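Local coordinates for glycoside Hydrolase Family 43_12 (PDB 7JVH), which probably hydrolyses glycosidic bonds in plant cell-wall saccharides, most likely at arabinose or xylose residues, at residues Asp63-Tyr73 with Trp301-Glu309; Thr140-Val151 with Asp163-Pro174. One frame throughout, in Å; residues are numbered along the deposited sequence.

Contact 1. Residues Asp63-Tyr73 with Trp301-Glu309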
loop_
_atom_site.group_PDB
_atom_site.type_symbol
_atom_site.label_atom_id
_atom_site.label_comp_id
_atom_site.label_asym_id
_atom_site.label_seq_id
_atom_site.Cartn_x
_atom_site.Cartn_y
_atom_site.Cartn_z
ATOM N N ASP A 63 -2.371 -5.375 3.408
ATOM C CA ASP A 63 -2.022 -5.952 4.701
ATOM C C ASP A 63 -2.326 -4.976 5.837
ATOM O O ASP A 63 -1.429 -4.529 6.543
ATOM C CB ASP A 63 -0.533 -6.339 4.704
ATOM C CG ASP A 63 -0.155 -7.223 3.536
ATOM O OD1 ASP A 63 -0.818 -8.270 3.318
ATOM O OD2 ASP A 63 0.818 -6.866 2.830
ATOM N N PRO A 64 -3.601 -4.589 6.039
ATOM C CA PRO A 64 -3.934 -3.564 7.028
ATOM C C PRO A 64 -3.856 -4.124 8.435
ATOM O O PRO A 64 -4.336 -5.236 8.691
ATOM C CB PRO A 64 -5.374 -3.196 6.671
ATOM C CG PRO A 64 -5.933 -4.431 6.041
ATOM C CD PRO A 64 -4.787 -5.092 5.322
ATOM N N SER A 65 -3.247 -3.344 9.334
ATOM C CA SER A 65 -3.155 -3.668 10.740
ATOM C C SER A 65 -3.646 -2.466 11.534
ATOM O O SER A 65 -3.414 -1.319 11.155
ATOM C CB SER A 65 -1.707 -3.986 11.099
ATOM O OG SER A 65 -1.545 -4.147 12.496
ATOM N N ILE A 66 -4.313 -2.743 12.655
ATOM C CA ILE A 66 -4.989 -1.727 13.441
ATOM C C ILE A 66 -4.890 -2.014 14.938
ATOM O O ILE A 66 -4.971 -3.160 15.372
ATOM C CB ILE A 66 -6.471 -1.585 12.988
ATOM C CG1 ILE A 66 -7.165 -0.457 13.734
ATOM C CG2 ILE A 66 -7.227 -2.895 13.151
ATOM C CD1 ILE A 66 -8.414 0.048 13.013
ATOM N N CYS A 67 -4.697 -0.948 15.716
ATOM C CA CYS A 67 -4.663 -1.011 17.155
ATOM C C CYS A 67 -5.422 0.184 17.752
ATOM O O CYS A 67 -5.714 1.155 17.054
ATOM C CB CYS A 67 -3.226 -1.024 17.633
ATOM S SG CYS A 67 -2.415 0.574 17.577
ATOM N N ARG A 68 -5.718 0.094 19.055
ATOM C CA ARG A 68 -6.410 1.144 19.782
ATOM C C ARG A 68 -5.716 1.485 21.093
ATOM O O ARG A 68 -5.286 0.596 21.824
ATOM C CB ARG A 68 -7.854 0.720 20.066
ATOM C CG ARG A 68 -8.679 1.759 20.814
ATOM C CD ARG A 68 -10.131 1.328 20.943
ATOM N NE ARG A 68 -10.760 1.959 22.100
ATOM C CZ ARG A 68 -12.054 1.912 22.387
ATOM N NH1 ARG A 68 -12.906 1.225 21.622
ATOM N NH2 ARG A 68 -12.513 2.550 23.456
ATOM N N LYS A 69 -5.609 2.792 21.363
ATOM C CA LYS A 69 -5.273 3.335 22.674
ATOM C C LYS A 69 -6.334 4.378 23.034
ATOM O O LYS A 69 -6.438 5.413 22.363
ATOM C CB LYS A 69 -3.885 3.971 22.662
ATOM C CG LYS A 69 -3.475 4.548 24.004
ATOM C CD LYS A 69 -2.259 5.432 23.896
ATOM C CE LYS A 69 -1.892 5.997 25.247
ATOM N NZ LYS A 69 -0.756 6.943 25.133
ATOM N N GLY A 70 -7.123 4.089 24.077
ATOM C CA GLY A 70 -8.195 4.960 24.532
ATOM C C GLY A 70 -9.216 5.244 23.441
ATOM O O GLY A 70 -9.803 4.310 22.869
ATOM N N ASP A 71 -9.416 6.535 23.140
ATOM C CA ASP A 71 -10.316 6.982 22.073
ATOM C C ASP A 71 -9.699 6.936 20.682
ATOM O O ASP A 71 -10.411 7.165 19.700
ATOM C CB ASP A 71 -10.788 8.423 22.328
ATOM C CG ASP A 71 -11.579 8.566 23.609
ATOM O OD1 ASP A 71 -12.098 7.540 24.112
ATOM O OD2 ASP A 71 -11.688 9.714 24.098
ATOM N N ASP A 72 -8.390 6.653 20.603
ATOM C CA ASP A 72 -7.610 6.775 19.365
ATOM C C ASP A 72 -7.293 5.439 18.689
ATOM O O ASP A 72 -6.808 4.504 19.340
ATOM C CB ASP A 72 -6.307 7.511 19.659
ATOM C CG ASP A 72 -6.534 8.929 20.090
ATOM O OD1 ASP A 72 -7.200 9.664 19.331
ATOM O OD2 ASP A 72 -6.037 9.310 21.166
ATOM N N TYR A 73 -7.564 5.381 17.377
ATOM C CA TYR A 73 -7.257 4.237 16.530
ATOM C C TYR A 73 -6.086 4.597 15.624
ATOM O O TYR A 73 -5.968 5.733 15.182
ATOM C CB TYR A 73 -8.460 3.832 15.658
ATOM C CG TYR A 73 -9.676 3.371 16.423
ATOM C CD1 TYR A 73 -9.753 2.079 16.933
ATOM C CD2 TYR A 73 -10.771 4.228 16.642
ATOM C CE1 TYR A 73 -10.873 1.652 17.636
ATOM C CE2 TYR A 73 -11.882 3.805 17.344
ATOM C CZ TYR A 73 -11.926 2.518 17.836
ATOM O OH TYR A 73 -13.022 2.098 18.553
ATOM N N TRP A 301 -10.055 -11.295 -3.682
ATOM C CA TRP A 301 -8.829 -11.545 -2.911
ATOM C C TRP A 301 -8.935 -11.083 -1.455
ATOM O O TRP A 301 -8.006 -10.499 -0.914
ATOM C CB TRP A 301 -7.590 -10.910 -3.565
ATOM C CG TRP A 301 -7.330 -11.275 -5.022
ATOM C CD1 TRP A 301 -8.088 -12.065 -5.835
ATOM C CD2 TRP A 301 -6.236 -10.815 -5.830
ATOM N NE1 TRP A 301 -7.524 -12.146 -7.089
ATOM C CE2 TRP A 301 -6.389 -11.386 -7.111
ATOM C CE3 TRP A 301 -5.137 -9.971 -5.591
ATOM C CZ2 TRP A 301 -5.504 -11.118 -8.166
ATOM C CZ3 TRP A 301 -4.252 -9.711 -6.633
ATOM C CH2 TRP A 301 -4.440 -10.280 -7.905
ATOM N N ALA A 302 -10.075 -11.364 -0.819
ATOM C CA ALA A 302 -10.347 -10.875 0.522
ATOM C C ALA A 302 -9.671 -11.743 1.586
ATOM O O ALA A 302 -9.931 -12.942 1.682
ATOM C CB ALA A 302 -11.845 -10.797 0.759
ATOM N N GLY A 303 -8.808 -11.109 2.386
ATOM C CA GLY A 303 -8.180 -11.728 3.528
ATOM C C GLY A 303 -7.173 -10.796 4.178
ATOM O O GLY A 303 -7.169 -9.584 3.914
ATOM N N HIS A 304 -6.312 -11.384 5.021
ATOM C CA HIS A 304 -5.295 -10.669 5.790
ATOM C C HIS A 304 -5.917 -9.580 6.656
ATOM O O HIS A 304 -5.649 -8.382 6.494
ATOM C CB HIS A 304 -4.183 -10.077 4.911
ATOM C CG HIS A 304 -2.874 -9.993 5.615
ATOM N ND1 HIS A 304 -1.799 -10.780 5.258
ATOM C CD2 HIS A 304 -2.470 -9.272 6.688
ATOM C CE1 HIS A 304 -0.780 -10.530 6.062
ATOM N NE2 HIS A 304 -1.160 -9.621 6.943
ATOM N N ALA A 305 -6.755 -10.022 7.599
ATOM C CA ALA A 305 -7.539 -9.132 8.432
ATOM C C ALA A 305 -6.865 -8.876 9.758
ATOM O O ALA A 305 -5.912 -9.564 10.140
ATOM C CB ALA A 305 -8.913 -9.722 8.656
ATOM N N ASP A 306 -7.369 -7.870 10.467
ATOM C CA ASP A 306 -6.991 -7.598 11.841
ATOM C C ASP A 306 -8.196 -6.958 12.537
ATOM O O ASP A 306 -8.883 -6.116 11.929
ATOM C CB ASP A 306 -5.785 -6.673 11.842
ATOM C CG ASP A 306 -5.158 -6.487 13.211
ATOM O OD1 ASP A 306 -5.438 -7.249 14.168
ATOM O OD2 ASP A 306 -4.353 -5.548 13.340
ATOM N N LEU A 307 -8.459 -7.372 13.784
ATOM C CA LEU A 307 -9.619 -6.914 14.549
ATOM C C LEU A 307 -9.268 -5.824 15.558
ATOM O O LEU A 307 -8.157 -5.785 16.082
ATOM C CB LEU A 307 -10.248 -8.082 15.311
ATOM C CG LEU A 307 -10.603 -9.342 14.531
ATOM C CD1 LEU A 307 -11.337 -10.290 15.465
ATOM C CD2 LEU A 307 -11.430 -9.036 13.285
ATOM N N VAL A 308 -10.244 -4.958 15.840
ATOM C CA VAL A 308 -10.145 -3.970 16.904
ATOM C C VAL A 308 -11.514 -3.760 17.563
ATOM O O VAL A 308 -12.536 -3.752 16.888
ATOM C CB VAL A 308 -9.572 -2.639 16.377
ATOM C CG1 VAL A 308 -10.583 -1.927 15.479
ATOM C CG2 VAL A 308 -9.138 -1.758 17.531
ATOM N N GLU A 309 -11.509 -3.633 18.893
ATOM C CA GLU A 309 -12.675 -3.204 19.669
ATOM C C GLU A 309 -12.504 -1.752 20.016
ATOM O O GLU A 309 -12.747 -0.891 19.190
ATOM C CB GLU A 309 -12.843 -4.034 20.944
ATOM C CG GLU A 309 -12.689 -3.321 22.295
ATOM C CD GLU A 309 -12.584 -4.316 23.429
ATOM O OE1 GLU A 309 -13.362 -5.305 23.454
ATOM O OE2 GLU A 309 -11.723 -4.125 24.316
#
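Strands 65-69 and 301-308 run in the same direction, their axes 7° apart and 6.3 Å at closest approach, yet no backbone-to-backbone hydrogen bond joins them, and every hydrogen bond between the two segments has a side chain on at least one end. The D306 carboxylate takes two of the four. D306 OD2 accepts I66 N at 2.9 Å on an almost straight path (N-H...O 173°) and S65 OG at 3.2 Å, the two donors arriving from opposite faces of the carboxylate plane. With CG anti to the backbone N of D306 (chi1 -171°), the group is carried across to the neighbouring strand, while OD1 bonds to Y244 OH and S65 OG also bonds to I126 N. Replacing D306 by an alanine would probably leave the amide of I66 without its acceptor here and Y244 OH without one of its partners. The two strands belong to the first and last four-stranded sheets of a five-bladed beta-propeller, the fold of family 43. Each blade is continuous in sequence, and no strand is exchanged where the ring closes. V308 divides its methyls between partners: CG1 meets I66 CD1 at 3.8 Å, the two side chains crossing at about a right angle, whereas CG2 lies at the edge of the Y73 ring, 3.8 Å from CE1, and also touches R68 CB. Beyond it, Y73 OH bonds to E309 O at 3.1 Å, in the carbonyl plane, and R68 NH1 adds a weak bond to the same oxygen at 3.2 Å. At the other end D63 lies over one face of the H304 ring, with CB 4.2 Å from the ring centroid in a CH-pi contact; D63 OD2 is bonded to S78 OG and to a bound glycerol.

Contact 2. Residues Thr140-Val151 with Asp163-Pro174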
loop_
_atom_site.group_PDB
_atom_site.type_symbol
_atom_site.label_atom_id
_atom_site.label_comp_id
_atom_site.label_asym_id
_atom_site.label_seq_id
_atom_site.Cartn_x
_atom_site.Cartn_y
_atom_site.Cartn_z
ATOM N N THR A 140 8.492 -7.361 8.292
ATOM C CA THR A 140 9.643 -7.929 7.597
ATOM C C THR A 140 10.117 -6.927 6.541
ATOM O O THR A 140 9.334 -6.465 5.698
ATOM C CB THR A 140 9.298 -9.253 6.902
ATOM O OG1 THR A 140 8.572 -10.097 7.800
ATOM C CG2 THR A 140 10.548 -9.996 6.494
ATOM N N GLU A 141 11.401 -6.582 6.609
ATOM C CA GLU A 141 12.014 -5.602 5.724
ATOM C C GLU A 141 13.047 -6.314 4.842
ATOM O O GLU A 141 14.182 -6.463 5.237
ATOM C CB GLU A 141 12.655 -4.470 6.548
ATOM C CG GLU A 141 13.540 -3.502 5.752
ATOM C CD GLU A 141 13.831 -2.218 6.486
ATOM O OE1 GLU A 141 13.044 -1.289 6.362
ATOM O OE2 GLU A 141 14.850 -2.135 7.187
ATOM N N PHE A 142 12.607 -6.749 3.654
ATOM C CA PHE A 142 13.423 -7.436 2.663
ATOM C C PHE A 142 14.178 -6.432 1.822
ATOM O O PHE A 142 13.977 -6.340 0.621
ATOM C CB PHE A 142 12.563 -8.339 1.763
ATOM C CG PHE A 142 12.061 -9.586 2.447
ATOM C CD1 PHE A 142 12.960 -10.477 3.066
ATOM C CD2 PHE A 142 10.709 -9.899 2.471
ATOM C CE1 PHE A 142 12.506 -11.632 3.678
ATOM C CE2 PHE A 142 10.259 -11.074 3.088
ATOM C CZ PHE A 142 11.159 -11.936 3.679
ATOM N N CYS A 143 15.030 -5.656 2.495
ATOM C CA CYS A 143 15.975 -4.718 1.904
ATOM C C CYS A 143 16.762 -4.132 3.078
ATOM O O CYS A 143 16.488 -4.476 4.222
ATOM C CB CYS A 143 15.275 -3.640 1.051
ATOM S SG CYS A 143 14.461 -2.275 1.936
ATOM N N ALA A 144 17.744 -3.271 2.788
ATOM C CA ALA A 144 18.556 -2.624 3.821
ATOM C C ALA A 144 17.709 -1.649 4.645
ATOM O O ALA A 144 16.705 -1.142 4.147
ATOM C CB ALA A 144 19.734 -1.913 3.168
ATOM N N PRO A 145 18.060 -1.337 5.918
ATOM C CA PRO A 145 19.221 -1.922 6.605
ATOM C C PRO A 145 19.059 -3.335 7.208
ATOM O O PRO A 145 20.051 -3.958 7.513
ATOM C CB PRO A 145 19.447 -0.936 7.765
ATOM C CG PRO A 145 18.080 -0.402 8.067
ATOM C CD PRO A 145 17.370 -0.332 6.745
ATOM N N CYS A 146 17.821 -3.809 7.369
ATOM C CA CYS A 146 17.519 -4.984 8.200
ATOM C C CYS A 146 17.564 -6.331 7.479
ATOM O O CYS A 146 18.015 -7.305 8.033
ATOM C CB CYS A 146 16.148 -4.817 8.870
ATOM S SG CYS A 146 16.115 -3.522 10.128
ATOM N N GLY A 147 17.049 -6.382 6.251
ATOM C CA GLY A 147 16.998 -7.617 5.492
ATOM C C GLY A 147 16.366 -8.723 6.302
ATOM O O GLY A 147 16.909 -9.796 6.375
ATOM N N GLY A 148 15.201 -8.445 6.894
ATOM C CA GLY A 148 14.432 -9.417 7.645
ATOM C C GLY A 148 13.537 -8.800 8.705
ATOM O O GLY A 148 13.263 -7.604 8.700
ATOM N N ASN A 149 13.040 -9.662 9.589
ATOM C CA ASN A 149 12.078 -9.327 10.621
ATOM C C ASN A 149 12.630 -8.316 11.624
ATOM O O ASN A 149 13.760 -8.449 12.099
ATOM C CB ASN A 149 11.650 -10.625 11.306
ATOM C CG ASN A 149 10.691 -11.426 10.460
ATOM O OD1 ASN A 149 9.722 -10.865 9.919
ATOM N ND2 ASN A 149 10.929 -12.740 10.361
HETATM N N MSE A 150 11.815 -7.296 11.928
HETATM C CA MSE A 150 12.270 -6.164 12.716
HETATM C C MSE A 150 11.078 -5.454 13.341
HETATM O O MSE A 150 9.968 -5.536 12.824
HETATM C CB MSE A 150 13.064 -5.188 11.839
HETATM C CG MSE A 150 12.255 -4.532 10.738
HETATM SE SE MSE A 150 11.458 -2.850 11.366
HETATM C CE MSE A 150 11.989 -1.459 10.078
ATOM N N VAL A 151 11.337 -4.731 14.436
ATOM C CA VAL A 151 10.316 -3.967 15.130
ATOM C C VAL A 151 10.826 -2.560 15.467
ATOM O O VAL A 151 12.007 -2.379 15.766
ATOM C CB VAL A 151 9.821 -4.710 16.404
ATOM C CG1 VAL A 151 10.925 -4.878 17.425
ATOM C CG2 VAL A 151 8.631 -3.993 17.030
ATOM N N ASP A 163 14.689 3.581 15.718
ATOM C CA ASP A 163 15.386 2.783 14.720
ATOM C C ASP A 163 15.035 1.313 14.946
ATOM O O ASP A 163 14.560 0.943 16.020
ATOM C CB ASP A 163 16.898 3.029 14.780
ATOM C CG ASP A 163 17.315 4.300 14.045
ATOM O OD1 ASP A 163 16.564 4.782 13.180
ATOM O OD2 ASP A 163 18.397 4.835 14.331
ATOM N N PRO A 164 15.217 0.434 13.937
ATOM C CA PRO A 164 14.764 -0.953 14.047
ATOM C C PRO A 164 15.504 -1.777 15.105
ATOM O O PRO A 164 16.663 -1.508 15.399
ATOM C CB PRO A 164 15.040 -1.524 12.643
ATOM C CG PRO A 164 15.314 -0.354 11.756
ATOM C CD PRO A 164 15.849 0.732 12.641
ATOM N N PHE A 165 14.806 -2.757 15.685
ATOM C CA PHE A 165 15.397 -3.815 16.483
ATOM C C PHE A 165 15.319 -5.033 15.579
ATOM O O PHE A 165 14.229 -5.445 15.185
ATOM C CB PHE A 165 14.584 -4.066 17.765
ATOM C CG PHE A 165 14.711 -2.980 18.788
ATOM C CD1 PHE A 165 13.860 -1.878 18.762
ATOM C CD2 PHE A 165 15.682 -3.048 19.775
ATOM C CE1 PHE A 165 13.980 -0.872 19.719
ATOM C CE2 PHE A 165 15.808 -2.042 20.719
ATOM C CZ PHE A 165 14.960 -0.956 20.693
ATOM N N ASN A 166 16.471 -5.604 15.223
ATOM C CA ASN A 166 16.523 -6.789 14.350
ATOM C C ASN A 166 16.095 -8.012 15.162
ATOM O O ASN A 166 16.634 -8.254 16.244
ATOM C CB ASN A 166 17.931 -6.985 13.767
ATOM C CG ASN A 166 18.195 -6.144 12.515
ATOM O OD1 ASN A 166 17.325 -6.044 11.656
ATOM N ND2 ASN A 166 19.370 -5.506 12.420
ATOM N N LEU A 167 15.122 -8.767 14.637
ATOM C CA LEU A 167 14.601 -9.958 15.299
ATOM C C LEU A 167 15.087 -11.234 14.610
ATOM O O LEU A 167 15.136 -11.320 13.382
ATOM C CB LEU A 167 13.075 -9.918 15.332
ATOM C CG LEU A 167 12.474 -8.599 15.831
ATOM C CD1 LEU A 167 10.977 -8.581 15.588
ATOM C CD2 LEU A 167 12.786 -8.367 17.303
ATOM N N HIS A 168 15.415 -12.243 15.426
ATOM C CA HIS A 168 16.161 -13.426 14.992
ATOM C C HIS A 168 15.259 -14.631 14.695
ATOM O O HIS A 168 15.375 -15.681 15.336
ATOM C CB HIS A 168 17.211 -13.793 16.045
ATOM C CG HIS A 168 18.221 -12.715 16.295
ATOM N ND1 HIS A 168 18.953 -12.632 17.459
ATOM C CD2 HIS A 168 18.624 -11.676 15.524
ATOM C CE1 HIS A 168 19.765 -11.594 17.397
ATOM N NE2 HIS A 168 19.586 -10.996 16.232
ATOM N N PHE A 169 14.397 -14.483 13.679
ATOM C CA PHE A 169 13.587 -15.582 13.160
ATOM C C PHE A 169 13.282 -15.293 11.700
ATOM O O PHE A 169 13.305 -14.138 11.287
ATOM C CB PHE A 169 12.312 -15.753 13.985
ATOM C CG PHE A 169 11.464 -14.502 14.057
ATOM C CD1 PHE A 169 10.479 -14.265 13.114
ATOM C CD2 PHE A 169 11.641 -13.575 15.076
ATOM C CE1 PHE A 169 9.681 -13.125 13.179
ATOM C CE2 PHE A 169 10.861 -12.434 15.135
ATOM C CZ PHE A 169 9.878 -12.211 14.193
ATOM N N GLY A 170 13.015 -16.353 10.934
ATOM C CA GLY A 170 12.700 -16.246 9.524
ATOM C C GLY A 170 11.211 -16.125 9.258
ATOM O O GLY A 170 10.424 -15.962 10.172
ATOM N N GLY A 171 10.832 -16.218 7.985
ATOM C CA GLY A 171 9.453 -16.124 7.553
ATOM C C GLY A 171 8.968 -14.686 7.574
ATOM O O GLY A 171 9.763 -13.732 7.742
ATOM N N ILE A 172 7.645 -14.529 7.430
ATOM C CA ILE A 172 7.007 -13.204 7.351
ATOM C C ILE A 172 5.809 -13.076 8.287
ATOM O O ILE A 172 5.441 -14.028 8.991
ATOM C CB ILE A 172 6.544 -12.930 5.909
ATOM C CG1 ILE A 172 5.453 -13.930 5.483
ATOM C CG2 ILE A 172 7.748 -12.989 4.959
ATOM C CD1 ILE A 172 4.985 -13.729 4.063
ATOM N N ASP A 173 5.210 -11.883 8.282
ATOM C CA ASP A 173 3.982 -11.557 9.003
ATOM C C ASP A 173 4.156 -11.698 10.508
ATOM O O ASP A 173 3.351 -12.350 11.169
ATOM C CB ASP A 173 2.811 -12.377 8.478
ATOM C CG ASP A 173 2.528 -12.095 7.016
ATOM O OD1 ASP A 173 3.275 -11.288 6.405
ATOM O OD2 ASP A 173 1.565 -12.696 6.468
ATOM N N PRO A 174 5.193 -11.068 11.096
ATOM C CA PRO A 174 5.331 -11.025 12.552
ATOM C C PRO A 174 4.184 -10.253 13.213
ATOM O O PRO A 174 3.611 -9.352 12.611
ATOM C CB PRO A 174 6.641 -10.257 12.739
ATOM C CG PRO A 174 6.796 -9.455 11.489
ATOM C CD PRO A 174 6.242 -10.314 10.398
#
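The outer edge of one propeller blade is formed here, where strands 148-154 and 165-166 pair as an antiparallel hairpin and the chain then folds back toward the next blade. V151 and F165 form a hydrogen-bonded pair, with F165 N to V151 O at 2.8 Å and V151 N to F165 O at 3.1 Å; M150 and N166 are the adjoining non-hydrogen-bonded pair. L167 N continues the pairing by bonding to N149 O at 2.9 Å. On the V151 side, V151 CG1 rests against F165 CB and L167 CD2. On the other face the selenomethionine at M150, bent at chi2 and chi3, brings M150 CE to 3.9 Å from P164 CG, and C146 SG packs on the same proline. Past the short strand, 169-171 curls around N149. N149 has CG anti to its own carbonyl carbon (chi1 -76°), which helps bring N149 ND2 to 2.9 Å from F169 O and 3.0 Å from G171 O, above the plane of each carbonyl. N149 CB sits over the face of the F169 ring in a CH-pi contact, with amide and ring planes 24° apart; H188 and W207 of the next blade also meet this ring. T140 OG1, lodged against P174 CD at 3.5 Å, donates to N149 OD1. Two backbone carbonyls thus face the amide nitrogen of N149, a pattern consistent with the modelled orientation of the amide, and the two ND2 bonds hold the loop at 169-171 to the hairpin.

In the fold
From the N terminus the chain first lends strand 28-37 to a sheet with C-terminal strands, then enters the first blade at 63-73, whose partner 301-309 comes only after 227 intervening residues; contact 1 therefore closes the propeller ring between the first and last blades. Contact 2 is nested inside that long loop and closes a short one of 11 residues, at the edge of the second blade and the passage into the third. Although their centres are about 21 Å apart, the contacts touch where H304 CE1 packs 3.2 Å from D173 OD2. Glycerol, probably from the crystallisation liquor, also binds at D173, consistent with a pocket near the propeller axis, where family 43 enzymes have their active site.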